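Local coordinates for PF04016 domain protein (Desulfitobacterium hafniense, PDB 3L5O), which is of unknown function but combines enolase-like and Rossmann-like folds around a possible active site that may serve heavy-metal chelation, at residues Ala26-Ile31 against Cys85-Asn90; Val48-Asn53 against Lys242-Ala247; Leu57-Pro62 against Thr193-Val198; Pro68-Asn73 against Ala94-Ala99; Asn102-Asn107 against Arg112-Ile117. All blocks are in the same frame, centred on the assembly; numbering follows the deposited sequence.

Interaction 1: Ala26-Ile31 against Cys85-Asn90; sequences AMINGI and CVKSWN
I28 meets V86 and K87 through a single methyl, its CD1, the outermost carbon of a side chain reaching out from helix 22-29. The apolar part of the contact is the approach of I28 CD1 to V86 CG1 at 4.0 Å. I28 presents that methyl because CG1 stands anti to the carbonyl carbon (chi1 -66°) and the branch then runs on almost fully extended.

The same methyl also lies against the far end of K87, 3.9 Å from CE and 3.7 Å from NZ. The lysine chain is extended until its last torsion, where it bends (chi4 118°). Its ammonium group is only brushed by I28 CD1; the charge itself is answered by a salt bridge to D25, one turn back on the helix that carries I28, so K87 joins this helix by both carbon and charge.

Backbone bonds shape the loop that delivers V86 and K87. S88 N donates to C85 O at 2.9 Å, closing the 3-10 turn, and S88 OG then accepts from N90 N at 2.9 Å, an ST turn. K200 ties this loop down from outside, bonding V86 O and S88 O and lying against W89 as a cation-pi partner.

The contact is thus buried between helix 22-29 and the link from helix 79-83 to helix 91-105, with A83 and R80 touching I28, I101 touching V86, and V197 of helix 195-199 touching V86 as well.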
# COMPACT_ATOMS: atom_id res chain seq x y z
N ALA A 26 -8.69 -5.09 -11.58
CA ALA A 26 -7.46 -5.79 -12.00
C ALA A 26 -6.82 -6.57 -10.84
O ALA A 26 -6.41 -7.71 -11.00
CB ALA A 26 -6.44 -4.77 -12.56
N MSE A 27 -6.72 -5.94 -9.67
CA MSE A 27 -6.14 -6.59 -8.48
C MSE A 27 -7.00 -7.74 -8.01
O MSE A 27 -6.51 -8.84 -7.74
CB MSE A 27 -5.98 -5.61 -7.32
CG MSE A 27 -4.95 -4.57 -7.53
SE MSE A 27 -4.71 -3.48 -5.91
CE MSE A 27 -6.18 -2.55 -5.76
N ILE A 28 -8.31 -7.50 -7.93
CA ILE A 28 -9.24 -8.51 -7.39
C ILE A 28 -9.30 -9.72 -8.33
O ILE A 28 -9.26 -10.87 -7.89
CB ILE A 28 -10.66 -7.90 -7.19
CG1 ILE A 28 -10.65 -6.82 -6.10
CG2 ILE A 28 -11.66 -8.99 -6.80
CD1 ILE A 28 -11.89 -5.92 -6.12
N ASN A 29 -9.39 -9.45 -9.62
CA ASN A 29 -9.64 -10.51 -10.60
C ASN A 29 -8.43 -11.39 -10.81
O ASN A 29 -8.56 -12.46 -11.38
CB ASN A 29 -10.13 -9.93 -11.93
CG ASN A 29 -11.51 -9.39 -11.82
OD1 ASN A 29 -12.31 -9.94 -11.06
ND2 ASN A 29 -11.84 -8.31 -12.58
N GLY A 30 -7.28 -10.95 -10.33
CA GLY A 30 -6.08 -11.76 -10.32
C GLY A 30 -5.99 -12.79 -9.20
O GLY A 30 -5.10 -13.62 -9.22
N ILE A 31 -6.90 -12.75 -8.23
CA ILE A 31 -6.85 -13.69 -7.11
C ILE A 31 -7.60 -15.00 -7.45
O ILE A 31 -8.79 -14.98 -7.73
CB ILE A 31 -7.45 -13.04 -5.81
CG1 ILE A 31 -6.74 -11.73 -5.44
CG2 ILE A 31 -7.35 -14.01 -4.60
CD1 ILE A 31 -7.45 -10.92 -4.37
N CYS A 85 -14.21 -5.99 -0.53
CA CYS A 85 -14.30 -4.96 0.51
C CYS A 85 -13.40 -3.76 0.28
O CYS A 85 -13.69 -2.70 0.83
CB CYS A 85 -13.99 -5.55 1.89
SG CYS A 85 -15.17 -6.74 2.49
N VAL A 86 -12.34 -3.91 -0.51
CA VAL A 86 -11.43 -2.81 -0.82
C VAL A 86 -12.16 -1.62 -1.45
O VAL A 86 -11.73 -0.47 -1.32
CB VAL A 86 -10.23 -3.26 -1.73
CG1 VAL A 86 -10.67 -3.53 -3.17
CG2 VAL A 86 -9.06 -2.24 -1.68
N LYS A 87 -13.28 -1.89 -2.10
CA LYS A 87 -14.05 -0.87 -2.76
C LYS A 87 -15.02 -0.14 -1.85
O LYS A 87 -15.68 0.82 -2.28
CB LYS A 87 -14.79 -1.46 -3.93
CG LYS A 87 -13.94 -2.11 -5.03
CD LYS A 87 -14.92 -2.42 -6.18
CE LYS A 87 -14.33 -3.11 -7.38
NZ LYS A 87 -14.96 -4.46 -7.57
N SER A 88 -15.06 -0.53 -0.58
CA SER A 88 -16.01 0.06 0.36
C SER A 88 -15.70 1.51 0.66
O SER A 88 -14.54 1.91 0.78
CB SER A 88 -16.03 -0.73 1.65
OG SER A 88 -16.85 -0.09 2.59
N TRP A 89 -16.76 2.32 0.83
CA TRP A 89 -16.58 3.72 1.25
C TRP A 89 -16.48 3.84 2.76
O TRP A 89 -16.31 4.93 3.28
CB TRP A 89 -17.70 4.59 0.70
CG TRP A 89 -17.57 4.69 -0.77
CD1 TRP A 89 -18.37 4.12 -1.71
CD2 TRP A 89 -16.49 5.32 -1.48
NE1 TRP A 89 -17.89 4.38 -2.97
CE2 TRP A 89 -16.73 5.12 -2.86
CE3 TRP A 89 -15.35 6.03 -1.10
CZ2 TRP A 89 -15.89 5.62 -3.84
CZ3 TRP A 89 -14.51 6.53 -2.07
CH2 TRP A 89 -14.80 6.33 -3.43
N ASN A 90 -16.58 2.71 3.44
CA ASN A 90 -16.22 2.58 4.84
C ASN A 90 -14.76 2.16 4.86
O ASN A 90 -14.41 1.06 4.45
CB ASN A 90 -17.13 1.53 5.51
CG ASN A 90 -16.79 1.31 6.97
OD1 ASN A 90 -15.62 1.16 7.34
ND2 ASN A 90 -17.80 1.30 7.79

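Interaction 2: Val48-Asn53 against Lys242-Ala247; sequences VIRSGN and KDNARA
N244 reaches across to N53 with the one hydrogen bond that joins these segments: N244 ND2 donates to N53 O over 3.1 Å. The bond is nearly straight at the hydrogen (169°), and the acceptor lies in the plane of the N244 amide, which CG, anti to the carbonyl carbon (chi1 -72°), turns toward the hairpin. Seen from N53, the donor sits well above the carbonyl plane, so no lone pair is addressed directly. The N53 side chain stays looser, its OD1 3.8 Å from N244 ND2.

What N244 grips is a turn. Strands 46-51 and 54-59 form a hairpin of the three-stranded antiparallel sheet, and G52 and N53 are its two corner residues, with backbone angles that fit a type II' turn; the first corner favours glycine. R50 stiffens the corner from within: its NH1 bonds G52 O at 2.9 Å, with the oxygen in the guanidinium plane, while its NE pairs with E39 on the adjoining strand.

Van der Waals contact is slight, R50 CD lying 4.2 Å from N244 ND2, although the guanidinium and amide planes are only 16° apart. Were N244 replaced by an alanine, N53 O would probably lose this donor and the corner be less firmly tied to the start of helix 244-251. D243 stands at the N-cap, its OD1 taking a weak bond from R246 N at 3.3 Å.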
# COMPACT_ATOMS: atom_id res chain seq x y z
N VAL A 48 -5.11 -7.15 9.17
CA VAL A 48 -4.22 -8.21 8.70
C VAL A 48 -5.01 -9.50 8.40
O VAL A 48 -5.90 -9.91 9.16
CB VAL A 48 -3.02 -8.42 9.68
CG1 VAL A 48 -3.48 -8.93 11.02
CG2 VAL A 48 -1.98 -9.36 9.07
N ILE A 49 -4.70 -10.11 7.26
CA ILE A 49 -5.29 -11.37 6.84
C ILE A 49 -4.20 -12.37 6.48
O ILE A 49 -3.23 -12.03 5.85
CB ILE A 49 -6.23 -11.13 5.63
CG1 ILE A 49 -7.43 -10.29 6.09
CG2 ILE A 49 -6.66 -12.42 4.98
CD1 ILE A 49 -8.57 -10.22 5.11
N ARG A 50 -4.39 -13.62 6.92
CA ARG A 50 -3.65 -14.78 6.45
C ARG A 50 -4.51 -15.62 5.53
O ARG A 50 -5.65 -15.90 5.86
CB ARG A 50 -3.24 -15.68 7.61
CG ARG A 50 -2.33 -16.82 7.19
CD ARG A 50 -1.69 -17.58 8.35
NE ARG A 50 -2.67 -18.28 9.19
CZ ARG A 50 -3.31 -19.39 8.87
NH1 ARG A 50 -3.12 -19.98 7.70
NH2 ARG A 50 -4.18 -19.93 9.73
N SER A 51 -3.95 -16.02 4.39
CA SER A 51 -4.51 -17.07 3.54
C SER A 51 -3.37 -18.05 3.31
O SER A 51 -2.39 -17.68 2.66
CB SER A 51 -4.97 -16.52 2.18
OG SER A 51 -5.49 -17.57 1.34
N GLY A 52 -3.51 -19.29 3.81
CA GLY A 52 -2.41 -20.23 3.89
C GLY A 52 -1.14 -19.71 4.56
O GLY A 52 -1.16 -19.31 5.72
N ASN A 53 -0.04 -19.72 3.81
CA ASN A 53 1.26 -19.17 4.24
C ASN A 53 1.46 -17.65 3.96
O ASN A 53 2.50 -17.07 4.31
CB ASN A 53 2.35 -20.02 3.55
CG ASN A 53 3.76 -19.51 3.78
OD1 ASN A 53 4.21 -19.37 4.92
ND2 ASN A 53 4.47 -19.27 2.68
N LYS A 242 7.80 -12.18 6.91
CA LYS A 242 8.53 -13.44 7.06
C LYS A 242 8.14 -14.21 8.34
O LYS A 242 8.39 -15.42 8.46
CB LYS A 242 10.05 -13.19 7.01
CG LYS A 242 10.55 -12.64 5.66
CD LYS A 242 12.04 -12.26 5.72
N ASP A 243 7.53 -13.50 9.29
CA ASP A 243 7.10 -14.06 10.57
C ASP A 243 5.60 -13.80 10.68
O ASP A 243 5.18 -12.75 11.17
CB ASP A 243 7.88 -13.39 11.70
CG ASP A 243 7.90 -14.21 12.97
OD1 ASP A 243 6.94 -14.96 13.26
OD2 ASP A 243 8.87 -14.15 13.76
N ASN A 244 4.80 -14.76 10.18
CA ASN A 244 3.34 -14.68 10.17
C ASN A 244 2.76 -14.50 11.56
O ASN A 244 2.02 -13.55 11.80
CB ASN A 244 2.74 -15.96 9.54
CG ASN A 244 2.94 -16.04 8.02
OD1 ASN A 244 3.60 -15.17 7.40
ND2 ASN A 244 2.37 -17.09 7.41
N ALA A 245 3.11 -15.40 12.48
CA ALA A 245 2.63 -15.34 13.86
C ALA A 245 2.95 -13.98 14.49
O ALA A 245 2.11 -13.38 15.16
CB ALA A 245 3.24 -16.49 14.69
N ARG A 246 4.15 -13.47 14.21
CA ARG A 246 4.60 -12.22 14.81
C ARG A 246 3.89 -11.01 14.25
O ARG A 246 3.54 -10.11 14.99
CB ARG A 246 6.11 -12.05 14.63
CG ARG A 246 6.63 -10.83 15.35
CD ARG A 246 8.12 -10.65 15.29
NE ARG A 246 8.51 -9.43 16.00
CZ ARG A 246 9.70 -9.20 16.52
NH1 ARG A 246 10.66 -10.11 16.42
NH2 ARG A 246 9.94 -8.06 17.15
N ALA A 247 3.68 -10.99 12.93
CA ALA A 247 2.91 -9.94 12.27
C ALA A 247 1.55 -9.74 12.93
O ALA A 247 1.11 -8.63 13.11
CB ALA A 247 2.75 -10.27 10.79

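Interaction 3: Leu57-Pro62 against Thr193-Val198; sequences LGPNRP and TCASVV. With IMD (imidazole), chain E.
P59, A195 and V198 meet beside a pocket occupied by an imidazole, probably from the crystallisation liquor. P59 CG rests on A195 CA at 3.9 Å, and P59 CD on V198 CG2, also at 3.9 Å. V198 divides its methyls: CG1, opposite the backbone N (chi1 172°), goes to the imidazole and CG2 to the proline.

The ring is gripped only lightly, N3 giving a weak bond to P59 O at 3.2 Å, while A195 CB lies 3.6 Å from C2. This is where ligands characteristically sit in Rossmann-like folds, at the carboxyl end of a parallel strand. Strand 189-193 runs parallel to strand 143-147, at the point where the order of strands across the sheet switches. T193 OG1 caps the turn that follows by accepting from A195 N at 3.1 Å, and T193 O takes both S196 N and S196 OG.

R61, bending at chi2 (148°), comes to the C4-C5 side of the imidazole, NE lying 3.1 Å from C4. Replacing R61 by an alanine would remove the chain that lines C4 and C5, and is likely to leave that side of the imidazole uncovered and W168 without its cation-pi partner. V198 also packs on A94 and L98 of helix 91-105.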
# COMPACT_ATOMS: atom_id res chain seq x y z
N LEU A 57 -1.52 -6.93 4.60
CA LEU A 57 -1.77 -5.81 5.51
C LEU A 57 -2.50 -4.68 4.78
O LEU A 57 -2.34 -4.50 3.55
CB LEU A 57 -0.45 -5.25 6.04
CG LEU A 57 0.43 -6.11 6.93
CD1 LEU A 57 1.86 -5.59 6.91
CD2 LEU A 57 -0.11 -6.13 8.36
N GLY A 58 -3.36 -3.99 5.52
CA GLY A 58 -3.95 -2.74 5.05
C GLY A 58 -4.00 -1.71 6.18
O GLY A 58 -4.19 -2.11 7.33
N PRO A 59 -3.79 -0.41 5.90
CA PRO A 59 -3.77 0.61 6.96
C PRO A 59 -5.14 1.13 7.42
O PRO A 59 -6.03 1.35 6.58
CB PRO A 59 -2.97 1.76 6.31
CG PRO A 59 -3.30 1.66 4.85
CD PRO A 59 -3.51 0.17 4.57
N ASN A 60 -5.26 1.34 8.74
CA ASN A 60 -6.43 1.94 9.40
C ASN A 60 -6.09 3.32 9.94
O ASN A 60 -4.93 3.69 9.94
CB ASN A 60 -6.85 1.08 10.60
CG ASN A 60 -7.47 -0.23 10.18
OD1 ASN A 60 -7.96 -0.34 9.08
ND2 ASN A 60 -7.44 -1.22 11.07
N ARG A 61 -7.09 4.07 10.40
CA ARG A 61 -6.85 5.30 11.17
C ARG A 61 -7.33 5.08 12.62
O ARG A 61 -8.19 4.22 12.85
CB ARG A 61 -7.61 6.51 10.60
CG ARG A 61 -7.70 6.65 9.09
CD ARG A 61 -9.02 7.32 8.66
NE ARG A 61 -9.08 7.75 7.26
CZ ARG A 61 -8.59 8.91 6.78
NH1 ARG A 61 -7.99 9.80 7.58
NH2 ARG A 61 -8.71 9.18 5.48
N PRO A 62 -6.80 5.84 13.58
CA PRO A 62 -7.39 5.87 14.94
C PRO A 62 -8.76 6.58 14.96
O PRO A 62 -9.57 6.30 15.85
CB PRO A 62 -6.35 6.66 15.75
CG PRO A 62 -5.64 7.52 14.75
CD PRO A 62 -5.64 6.73 13.46
N THR A 193 1.56 6.97 -0.98
CA THR A 193 1.19 5.99 0.01
C THR A 193 0.11 4.99 -0.44
O THR A 193 -0.87 5.32 -1.12
CB THR A 193 0.72 6.68 1.29
OG1 THR A 193 0.29 5.67 2.21
CG2 THR A 193 -0.56 7.59 1.04
N CYS A 194 0.29 3.75 -0.01
CA CYS A 194 -0.64 2.67 -0.36
C CYS A 194 -1.99 2.92 0.35
O CYS A 194 -2.99 2.32 -0.03
CB CYS A 194 -0.04 1.32 0.04
SG CYS A 194 0.29 1.18 1.82
N ALA A 195 -2.02 3.82 1.35
CA ALA A 195 -3.30 4.27 1.95
C ALA A 195 -4.25 4.83 0.90
O ALA A 195 -5.45 4.88 1.13
CB ALA A 195 -3.08 5.31 3.05
N SER A 196 -3.72 5.29 -0.24
CA SER A 196 -4.53 5.82 -1.31
C SER A 196 -5.41 4.77 -1.98
O SER A 196 -6.42 5.10 -2.57
CB SER A 196 -3.67 6.50 -2.37
OG SER A 196 -2.76 5.56 -2.93
N VAL A 197 -5.03 3.51 -1.90
CA VAL A 197 -5.87 2.41 -2.37
C VAL A 197 -7.12 2.37 -1.52
O VAL A 197 -8.25 2.30 -2.04
CB VAL A 197 -5.13 1.03 -2.26
CG1 VAL A 197 -6.05 -0.14 -2.66
CG2 VAL A 197 -3.91 1.06 -3.11
N VAL A 198 -6.91 2.42 -0.21
CA VAL A 198 -8.01 2.31 0.74
C VAL A 198 -8.99 3.48 0.63
O VAL A 198 -10.21 3.30 0.65
CB VAL A 198 -7.48 2.24 2.18
CG1 VAL A 198 -8.63 2.32 3.18
CG2 VAL A 198 -6.65 0.95 2.41
N1 IMD E . -6.91 5.70 4.24
C2 IMD E . -6.14 4.79 4.91
N3 IMD E . -6.80 4.40 6.02
C4 IMD E . -7.99 5.05 6.07
C5 IMD E . -8.06 5.86 4.94

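Interaction 4: Pro68-Asn73 against Ala94-Ala99; sequences PMLTQN and ASIGLA
L70 and I96 reach each other because both side chains are stretched outward from their helices. In L70, CG stands opposite the backbone N (chi1 -176°), which carries the branched end away from helix 68-74. In I96, CG1 stands anti to the carbonyl carbon (chi1 -67°) and CD1 continues the chain nearly straight, toward helix 68-74.

The apolar meeting is between methyls, L70 CD2 and I96 CD1, at 4.2 Å. The second approach is of mixed character: T71 OG1 lies 4.3 Å from I96 CD1, a plain van der Waals neighbour. That hydroxyl has its hydrogen bond within its own helix region, to M67 O one turn back, so its polar demand is met away from the methyl beside it. One terminal carbon of I96 thus serves two successive residues of the partner helix.

The union is light, about 84 Å² in all, and the backbones stay well apart, T71 and I96 being 8.5 Å distant at their CA atoms. The helices differ in regularity. In the short helix the bond from Q72 N to P68 O is weak at 3.5 Å, whereas in the long one L98 N donates to A94 O at 3.0 Å.

Helix 68-74 lies at the outer side of this part of the fold, with L70 partly exposed. Helix 91-105 is buried behind it: I96 also packs on C42, S47 and I49 of the antiparallel sheet, A94 and L98 lean on helix 195-199, and T71 touches L40 of strand 39-42.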
# COMPACT_ATOMS: atom_id res chain seq x y z
N PRO A 68 -16.69 -5.36 14.37
CA PRO A 68 -16.42 -6.72 14.86
C PRO A 68 -17.23 -7.81 14.14
O PRO A 68 -16.79 -8.95 14.11
CB PRO A 68 -16.82 -6.64 16.34
CG PRO A 68 -16.75 -5.20 16.68
CD PRO A 68 -17.20 -4.49 15.44
N MSE A 69 -18.37 -7.44 13.56
CA MSE A 69 -19.32 -8.40 12.99
C MSE A 69 -19.00 -8.73 11.52
O MSE A 69 -19.20 -9.85 11.07
CB MSE A 69 -20.75 -7.85 13.13
CG MSE A 69 -21.11 -7.23 14.52
SE MSE A 69 -21.59 -8.51 15.97
CE MSE A 69 -23.49 -8.93 15.42
N LEU A 70 -18.51 -7.74 10.78
CA LEU A 70 -17.97 -8.00 9.44
C LEU A 70 -16.77 -8.96 9.54
O LEU A 70 -16.63 -9.90 8.75
CB LEU A 70 -17.54 -6.67 8.78
CG LEU A 70 -17.03 -6.64 7.33
CD1 LEU A 70 -18.15 -6.72 6.31
CD2 LEU A 70 -16.26 -5.37 7.11
N THR A 71 -15.92 -8.70 10.52
CA THR A 71 -14.69 -9.46 10.73
C THR A 71 -14.96 -10.95 10.85
O THR A 71 -14.36 -11.76 10.15
CB THR A 71 -13.98 -8.92 12.00
OG1 THR A 71 -13.53 -7.58 11.75
CG2 THR A 71 -12.70 -9.71 12.32
N GLN A 72 -15.89 -11.30 11.73
CA GLN A 72 -16.30 -12.68 11.93
C GLN A 72 -16.77 -13.36 10.63
O GLN A 72 -16.37 -14.49 10.34
CB GLN A 72 -17.40 -12.75 13.00
N ASN A 73 -17.59 -12.66 9.84
CA ASN A 73 -18.18 -13.23 8.62
C ASN A 73 -17.18 -13.56 7.53
O ASN A 73 -17.39 -14.49 6.77
CB ASN A 73 -19.19 -12.26 7.99
CG ASN A 73 -20.59 -12.39 8.55
OD1 ASN A 73 -21.06 -13.50 8.85
ND2 ASN A 73 -21.28 -11.25 8.66
N ALA A 94 -12.58 -1.21 3.86
CA ALA A 94 -11.65 -1.13 2.72
C ALA A 94 -10.26 -1.60 3.10
O ALA A 94 -9.63 -2.29 2.32
CB ALA A 94 -11.60 0.27 2.16
N SER A 95 -9.84 -1.31 4.32
CA SER A 95 -8.51 -1.74 4.79
C SER A 95 -8.43 -3.26 4.86
O SER A 95 -7.43 -3.83 4.51
CB SER A 95 -8.14 -1.08 6.14
OG SER A 95 -8.76 -1.73 7.25
N ILE A 96 -9.52 -3.91 5.27
CA ILE A 96 -9.65 -5.39 5.27
C ILE A 96 -9.57 -5.98 3.86
O ILE A 96 -8.89 -6.99 3.64
CB ILE A 96 -10.98 -5.76 5.96
CG1 ILE A 96 -10.88 -5.37 7.45
CG2 ILE A 96 -11.32 -7.21 5.81
CD1 ILE A 96 -12.19 -5.50 8.22
N GLY A 97 -10.27 -5.35 2.92
CA GLY A 97 -10.18 -5.67 1.51
C GLY A 97 -8.78 -5.61 0.98
O GLY A 97 -8.39 -6.48 0.23
N LEU A 98 -8.01 -4.57 1.32
CA LEU A 98 -6.62 -4.50 0.89
C LEU A 98 -5.75 -5.56 1.59
O LEU A 98 -4.87 -6.13 0.96
CB LEU A 98 -6.03 -3.10 1.10
CG LEU A 98 -4.58 -2.86 0.64
CD1 LEU A 98 -4.37 -3.20 -0.84
CD2 LEU A 98 -4.21 -1.41 0.91
N ALA A 99 -5.97 -5.83 2.87
CA ALA A 99 -5.31 -6.95 3.53
C ALA A 99 -5.53 -8.30 2.78
O ALA A 99 -4.58 -9.05 2.55
CB ALA A 99 -5.73 -7.02 5.01

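Interaction 5: Asn102-Asn107 against Arg112-Ile117; sequences NAYYNN and REHGVI
Y105 and H114, with CA atoms 8.5 Å apart, stand near the ends of two consecutive helices: helix 91-105 breaks at N106, N107 caps the start of helix 108-113, and H114 is where that second helix leaves helical geometry.

With CG anti to the carbonyl carbon (chi1 -68°), the imidazole of H114 comes to the two tyrosines with its CE1 corner. Y104 OH is 3.8 Å from H114 CE1, and the ring carbon Y104 CE2 is 4.0 Å from the same atom; these two side chains cross at about a right angle. On the other tyrosine, Y105 CD1 lies 4.1 Å from H114 CE1. All of this is van der Waals contact.

The tyrosines also bear on each other. Y104 CD2 sits over the centre of the Y105 ring, 3.5 Å above its plane, while Y105 CE1 lies in the plane of the Y104 ring, at its edge. Each has a further tie outside: Y104 is edge-to-face with F35, and Y105 OH bonds M27 O.

The polar link across the contact is a water. It donates to Y105 O at 2.7 Å and is hydrogen-bonded to H114 ND1, also at 2.7 Å, lying in the plane of the imidazole. H114 is thereby held at one nitrogen while its CE1 corner rests against the tyrosines.

Beyond the histidine, G115 N bonds R112 O at 3.2 Å and V116 N bonds A111 O. With G115 at positive phi as the C-prime residue, this is the Schellman motif that characteristically ends an alpha-helix, here closing helix 108-113 and releasing the chain into the following loop.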
# COMPACT_ATOMS: atom_id res chain seq x y z
N ASN A 102 -3.54 -8.41 -0.38
CA ASN A 102 -2.10 -8.56 -0.14
C ASN A 102 -1.76 -9.95 0.39
O ASN A 102 -0.61 -10.39 0.30
CB ASN A 102 -1.59 -7.46 0.80
CG ASN A 102 -1.54 -6.10 0.12
OD1 ASN A 102 -1.35 -5.99 -1.09
ND2 ASN A 102 -1.73 -5.06 0.89
N ALA A 103 -2.76 -10.66 0.92
CA ALA A 103 -2.59 -12.06 1.35
C ALA A 103 -2.32 -12.95 0.15
O ALA A 103 -1.56 -13.86 0.25
CB ALA A 103 -3.80 -12.54 2.10
N TYR A 104 -2.93 -12.67 -1.00
CA TYR A 104 -2.54 -13.38 -2.24
C TYR A 104 -1.18 -12.86 -2.76
O TYR A 104 -0.21 -13.60 -2.72
CB TYR A 104 -3.56 -13.22 -3.34
CG TYR A 104 -3.09 -13.83 -4.63
CD1 TYR A 104 -2.87 -15.21 -4.74
CD2 TYR A 104 -2.87 -13.05 -5.75
CE1 TYR A 104 -2.43 -15.77 -5.92
CE2 TYR A 104 -2.44 -13.61 -6.94
CZ TYR A 104 -2.23 -14.96 -7.02
OH TYR A 104 -1.81 -15.46 -8.21
N TYR A 105 -1.12 -11.61 -3.22
CA TYR A 105 0.06 -11.13 -3.97
C TYR A 105 1.39 -11.13 -3.20
O TYR A 105 2.49 -11.35 -3.79
CB TYR A 105 -0.20 -9.74 -4.54
CG TYR A 105 -1.27 -9.70 -5.60
CD1 TYR A 105 -0.99 -10.08 -6.91
CD2 TYR A 105 -2.56 -9.27 -5.30
CE1 TYR A 105 -1.97 -10.06 -7.88
CE2 TYR A 105 -3.56 -9.26 -6.28
CZ TYR A 105 -3.25 -9.65 -7.58
OH TYR A 105 -4.19 -9.63 -8.59
N ASN A 106 1.29 -10.94 -1.88
CA ASN A 106 2.46 -10.82 -1.01
C ASN A 106 2.76 -12.10 -0.25
O ASN A 106 3.55 -12.09 0.70
CB ASN A 106 2.34 -9.63 -0.02
CG ASN A 106 2.11 -8.28 -0.71
OD1 ASN A 106 2.02 -8.20 -1.93
ND2 ASN A 106 2.00 -7.22 0.09
N ASN A 107 2.12 -13.19 -0.67
CA ASN A 107 2.49 -14.54 -0.29
C ASN A 107 3.90 -14.73 -0.85
O ASN A 107 4.13 -14.40 -1.99
CB ASN A 107 1.47 -15.53 -0.93
CG ASN A 107 1.76 -16.94 -0.62
OD1 ASN A 107 2.88 -17.39 -0.76
ND2 ASN A 107 0.74 -17.67 -0.19
N ARG A 112 7.28 -14.54 -5.58
CA ARG A 112 8.37 -15.15 -6.34
C ARG A 112 7.98 -15.56 -7.76
O ARG A 112 8.75 -15.33 -8.70
CB ARG A 112 8.94 -16.35 -5.58
CG ARG A 112 9.80 -15.95 -4.38
CD ARG A 112 11.08 -16.78 -4.22
NE ARG A 112 11.91 -16.30 -3.10
CZ ARG A 112 11.71 -16.59 -1.81
NH1 ARG A 112 10.68 -17.35 -1.44
NH2 ARG A 112 12.53 -16.10 -0.89
N GLU A 113 6.79 -16.13 -7.92
CA GLU A 113 6.27 -16.52 -9.24
C GLU A 113 6.02 -15.30 -10.14
O GLU A 113 6.12 -15.41 -11.36
CB GLU A 113 4.98 -17.32 -9.09
CG GLU A 113 5.17 -18.68 -8.43
CD GLU A 113 3.87 -19.32 -7.94
OE1 GLU A 113 2.81 -18.64 -7.91
OE2 GLU A 113 3.92 -20.53 -7.58
N HIS A 114 5.70 -14.16 -9.54
CA HIS A 114 5.49 -12.89 -10.26
C HIS A 114 6.78 -12.03 -10.39
O HIS A 114 6.70 -10.86 -10.78
CB HIS A 114 4.40 -12.06 -9.56
CG HIS A 114 3.02 -12.64 -9.66
ND1 HIS A 114 2.05 -12.40 -8.71
CD2 HIS A 114 2.45 -13.45 -10.58
CE1 HIS A 114 0.94 -13.02 -9.05
NE2 HIS A 114 1.16 -13.68 -10.17
N GLY A 115 7.94 -12.59 -10.04
CA GLY A 115 9.23 -11.93 -10.27
C GLY A 115 9.73 -11.00 -9.17
O GLY A 115 10.53 -10.10 -9.44
N VAL A 116 9.27 -11.21 -7.94
CA VAL A 116 9.76 -10.47 -6.78
C VAL A 116 10.91 -11.24 -6.15
O VAL A 116 10.80 -12.45 -5.92
CB VAL A 116 8.65 -10.27 -5.73
CG1 VAL A 116 9.20 -9.63 -4.46
CG2 VAL A 116 7.50 -9.43 -6.31
N ILE A 117 12.01 -10.54 -5.87
CA ILE A 117 13.21 -11.17 -5.31
C ILE A 117 13.45 -10.73 -3.85
O ILE A 117 13.34 -9.54 -3.52
CB ILE A 117 14.46 -10.90 -6.19
CG1 ILE A 117 14.21 -11.32 -7.65
CG2 ILE A 117 15.67 -11.64 -5.64
CD1 ILE A 117 13.91 -12.82 -7.85
O HOH W 1 2.78 -11.09 -6.48

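Helix 91-105 is the common thread, supplying a segment to interactions 4 and 5 and touching the other three. Its N102 ND2 probably bonds L57 O at 2.8 Å, linking interactions 5 and 3, and I49 CD1 of interaction 2 meets I96 O of interaction 4 at 3.6 Å. Interaction 1 borders interaction 3 through V86 CG2 and V197 CG1, 3.8 Å apart. Interactions 2 and 3 both bridge the antiparallel sheet and the Rossmann-like part, their centres 18 Å apart, but only interaction 3 holds the imidazole; a second imidazole lies about 4 Å from the side chain of A195, consistent with a pocket at this junction.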